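Long-range contact in Mlr6093 protein (PDB 2QJ8), which is probably a zinc-dependent hydrolase of the succinylglutamate desuccinylase/aspartoacylase family, acting on ester bonds or on non-peptide carbon-nitrogen bonds in linear amides: residues D299-I311 against N320-R332. Residues are numbered along the deposited sequence; the frame is centred on the assembly and turned at random.
Sequences DIRAQSKSTVFAI and NEEVAILARPLAR
Thr307 and Ala327 exchange two backbone hydrogen bonds as an antiparallel pair: Thr307 N gives a nearly straight 2.8 Å bond to Ala327 O, and Ala327 N returns one to Thr307 O. Further along, strands 306-311 and 322-329 slip by one residue at a classic beta bulge. Phe309 N and Ala310 N both donate to Ile325 O, so this one oxygen satisfies two N-H groups, while Ile325 N reaches Ala310 O at 2.7 Å. Two carbonyls also receive CA-H contacts, Thr307 O from Leu326 CA and Ala310 O from Ala324 CA. The Phe309 side chain runs beside that of Ile325 and points the same way, CD2 lying 4.0 Å from Ile325 CG2. Leu326 CD2 touches both Ala302 CB (3.6 Å) and Ser306 OG, a hydroxyl spent on Ser304 O, 2.8 Å away and approached from above the carbonyl plane. Arg328, bent at chi3 (-136°), lays one guanidinium face under Ser304 OG, 3.0 Å from NE but badly angled for a hydrogen bond; its charge is answered by Asp258. Ile300 CD1 and Val323 CG2 meet tip to tip near Phe268. Strand 322-329 pairs antiparallel with 306-312 and with 250-261. Phe309, Ile325 and Ala327 pack on strand 178-182, whereas Ile311 and Ala324 touch Val284 of strand 283-288.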
# COMPACT_ATOMS: atom_id res chain seq x y z
N ASP A 299 -4.56 8.94 -22.06
CA ASP A 299 -4.29 7.49 -22.12
C ASP A 299 -2.79 7.21 -22.19
O ASP A 299 -2.05 7.92 -22.89
CB ASP A 299 -4.92 6.87 -23.35
CG ASP A 299 -6.40 7.04 -23.38
OD1 ASP A 299 -7.04 6.78 -22.34
OD2 ASP A 299 -6.90 7.39 -24.46
N ILE A 300 -2.36 6.18 -21.46
CA ILE A 300 -0.96 5.72 -21.44
C ILE A 300 -0.99 4.29 -22.03
O ILE A 300 -1.51 3.36 -21.40
CB ILE A 300 -0.35 5.75 -20.01
CG1 ILE A 300 -0.45 7.16 -19.39
CG2 ILE A 300 1.12 5.26 -20.06
CD1 ILE A 300 -0.05 7.25 -17.97
N ARG A 301 -0.44 4.13 -23.24
CA ARG A 301 -0.53 2.87 -23.98
C ARG A 301 0.76 2.04 -24.08
O ARG A 301 1.87 2.58 -24.15
CB ARG A 301 -1.03 3.17 -25.39
CG ARG A 301 -2.45 3.69 -25.46
CD ARG A 301 -2.79 4.19 -26.85
NE ARG A 301 -4.14 4.75 -26.85
CZ ARG A 301 -5.28 4.08 -27.09
NH1 ARG A 301 -5.30 2.79 -27.35
NH2 ARG A 301 -6.44 4.72 -27.03
N ALA A 302 0.58 0.71 -24.11
CA ALA A 302 1.66 -0.25 -24.32
C ALA A 302 2.27 -0.07 -25.73
O ALA A 302 1.55 0.09 -26.73
CB ALA A 302 1.14 -1.68 -24.16
N GLN A 303 3.60 -0.08 -25.79
CA GLN A 303 4.32 0.04 -27.06
C GLN A 303 4.55 -1.29 -27.76
O GLN A 303 5.04 -1.30 -28.89
CB GLN A 303 5.65 0.76 -26.85
CG GLN A 303 5.46 2.16 -26.32
CD GLN A 303 6.76 2.92 -26.20
OE1 GLN A 303 7.62 2.87 -27.07
NE2 GLN A 303 6.88 3.68 -25.12
N SER A 304 4.21 -2.41 -27.12
CA SER A 304 4.34 -3.72 -27.73
C SER A 304 3.52 -4.73 -26.95
O SER A 304 3.09 -4.46 -25.82
CB SER A 304 5.80 -4.21 -27.76
OG SER A 304 6.20 -4.72 -26.50
N LYS A 305 3.33 -5.90 -27.56
CA LYS A 305 2.62 -6.99 -26.91
C LYS A 305 3.54 -7.40 -25.78
O LYS A 305 4.72 -7.62 -26.01
CB LYS A 305 2.37 -8.15 -27.88
CG LYS A 305 1.59 -9.28 -27.26
CD LYS A 305 1.34 -10.39 -28.22
CE LYS A 305 0.59 -11.52 -27.52
NZ LYS A 305 -0.75 -11.10 -27.03
N SER A 306 3.01 -7.43 -24.56
CA SER A 306 3.81 -7.70 -23.39
C SER A 306 2.94 -8.12 -22.21
O SER A 306 1.71 -8.14 -22.32
CB SER A 306 4.61 -6.44 -23.05
OG SER A 306 3.79 -5.29 -23.19
N THR A 307 3.61 -8.51 -21.11
CA THR A 307 2.95 -8.88 -19.85
C THR A 307 3.15 -7.77 -18.85
O THR A 307 4.19 -7.13 -18.84
CB THR A 307 3.51 -10.21 -19.29
OG1 THR A 307 3.28 -11.25 -20.25
CG2 THR A 307 2.83 -10.62 -18.00
N VAL A 308 2.15 -7.52 -18.03
CA VAL A 308 2.27 -6.53 -16.95
C VAL A 308 3.07 -7.13 -15.81
O VAL A 308 2.61 -8.06 -15.16
CB VAL A 308 0.93 -6.01 -16.42
CG1 VAL A 308 1.19 -4.99 -15.28
CG2 VAL A 308 0.10 -5.37 -17.56
N PHE A 309 4.26 -6.61 -15.59
CA PHE A 309 5.11 -7.07 -14.52
C PHE A 309 4.81 -6.25 -13.28
O PHE A 309 4.67 -6.81 -12.22
CB PHE A 309 6.60 -6.97 -14.88
CG PHE A 309 7.51 -7.13 -13.68
CD1 PHE A 309 7.77 -8.39 -13.17
CD2 PHE A 309 8.07 -6.02 -13.04
CE1 PHE A 309 8.59 -8.55 -12.08
CE2 PHE A 309 8.87 -6.18 -11.92
CZ PHE A 309 9.13 -7.45 -11.45
N ALA A 310 4.72 -4.92 -13.43
CA ALA A 310 4.43 -4.04 -12.33
C ALA A 310 3.59 -2.87 -12.81
O ALA A 310 3.73 -2.44 -13.95
CB ALA A 310 5.74 -3.55 -11.68
N ILE A 311 2.72 -2.37 -11.94
CA ILE A 311 1.85 -1.24 -12.26
C ILE A 311 1.52 -0.48 -10.97
O ILE A 311 1.33 -1.10 -9.93
CB ILE A 311 0.58 -1.67 -13.03
CG1 ILE A 311 -0.14 -0.42 -13.60
CG2 ILE A 311 -0.32 -2.58 -12.16
CD1 ILE A 311 -1.21 -0.69 -14.56
N ASN A 320 6.70 12.57 -16.22
CA ASN A 320 7.78 11.63 -16.48
C ASN A 320 8.06 10.58 -15.39
O ASN A 320 9.20 10.08 -15.27
CB ASN A 320 9.06 12.41 -16.82
CG ASN A 320 10.00 11.63 -17.72
OD1 ASN A 320 9.76 11.53 -18.93
ND2 ASN A 320 11.06 11.08 -17.13
N GLU A 321 7.06 10.25 -14.57
CA GLU A 321 7.22 9.21 -13.56
C GLU A 321 6.77 7.90 -14.15
O GLU A 321 5.79 7.88 -14.87
CB GLU A 321 6.38 9.44 -12.32
CG GLU A 321 6.99 10.38 -11.32
CD GLU A 321 6.31 10.26 -9.99
OE1 GLU A 321 6.41 9.17 -9.36
OE2 GLU A 321 5.69 11.25 -9.57
N GLU A 322 7.48 6.83 -13.78
CA GLU A 322 7.20 5.49 -14.26
C GLU A 322 5.91 5.01 -13.62
O GLU A 322 5.73 5.12 -12.41
CB GLU A 322 8.36 4.51 -13.95
CG GLU A 322 9.69 4.78 -14.72
CD GLU A 322 10.77 3.67 -14.53
OE1 GLU A 322 10.72 2.89 -13.53
OE2 GLU A 322 11.67 3.60 -15.40
N VAL A 323 4.99 4.55 -14.44
CA VAL A 323 3.68 4.10 -13.95
C VAL A 323 3.40 2.64 -14.19
O VAL A 323 2.53 2.11 -13.57
CB VAL A 323 2.53 4.98 -14.49
CG1 VAL A 323 2.70 6.40 -13.96
CG2 VAL A 323 2.46 4.94 -16.03
N ALA A 324 4.10 2.01 -15.13
CA ALA A 324 3.94 0.60 -15.41
C ALA A 324 5.24 0.02 -15.96
O ALA A 324 6.00 0.72 -16.65
CB ALA A 324 2.74 0.38 -16.39
N ILE A 325 5.51 -1.25 -15.62
CA ILE A 325 6.65 -1.97 -16.15
C ILE A 325 6.11 -3.21 -16.84
O ILE A 325 5.52 -4.08 -16.21
CB ILE A 325 7.66 -2.37 -15.08
CG1 ILE A 325 8.19 -1.11 -14.39
CG2 ILE A 325 8.83 -3.12 -15.74
CD1 ILE A 325 9.04 -1.42 -13.25
N LEU A 326 6.29 -3.23 -18.15
CA LEU A 326 5.84 -4.31 -19.01
C LEU A 326 7.09 -5.15 -19.29
O LEU A 326 8.21 -4.68 -19.13
CB LEU A 326 5.19 -3.76 -20.28
CG LEU A 326 3.73 -3.30 -20.24
CD1 LEU A 326 3.24 -2.75 -18.92
CD2 LEU A 326 3.40 -2.32 -21.39
N ALA A 327 6.88 -6.42 -19.61
CA ALA A 327 7.98 -7.33 -19.90
C ALA A 327 7.57 -8.27 -21.02
O ALA A 327 6.38 -8.54 -21.23
CB ALA A 327 8.36 -8.11 -18.66
N ARG A 328 8.58 -8.77 -21.72
CA ARG A 328 8.36 -9.69 -22.82
C ARG A 328 9.17 -10.93 -22.62
O ARG A 328 10.24 -10.86 -22.06
CB ARG A 328 8.83 -9.04 -24.10
CG ARG A 328 8.12 -7.76 -24.39
CD ARG A 328 8.63 -7.22 -25.69
NE ARG A 328 8.88 -5.80 -25.60
CZ ARG A 328 9.45 -5.06 -26.56
NH1 ARG A 328 9.82 -5.61 -27.73
NH2 ARG A 328 9.63 -3.75 -26.35
N PRO A 329 8.68 -12.07 -23.14
CA PRO A 329 9.45 -13.31 -22.95
C PRO A 329 10.81 -13.27 -23.66
O PRO A 329 10.93 -12.70 -24.74
CB PRO A 329 8.55 -14.37 -23.57
CG PRO A 329 7.74 -13.64 -24.53
CD PRO A 329 7.49 -12.31 -23.96
N LEU A 330 11.83 -13.82 -23.00
CA LEU A 330 13.18 -13.87 -23.51
C LEU A 330 13.18 -14.77 -24.77
O LEU A 330 12.41 -15.72 -24.84
CB LEU A 330 14.11 -14.39 -22.39
CG LEU A 330 15.63 -14.39 -22.50
CD1 LEU A 330 16.16 -12.99 -22.65
CD2 LEU A 330 16.24 -15.06 -21.28
N ALA A 331 14.04 -14.43 -25.74
CA ALA A 331 14.18 -15.21 -26.97
C ALA A 331 14.54 -16.65 -26.59
O ALA A 331 15.41 -16.87 -25.74
CB ALA A 331 15.23 -14.62 -27.88
N ARG A 332 13.84 -17.61 -27.19
CA ARG A 332 14.01 -19.05 -26.93
C ARG A 332 15.12 -19.66 -27.79
O ARG A 332 15.95 -20.47 -27.36
CB ARG A 332 12.68 -19.78 -27.20
OXT ARG A 332 15.22 -19.35 -28.97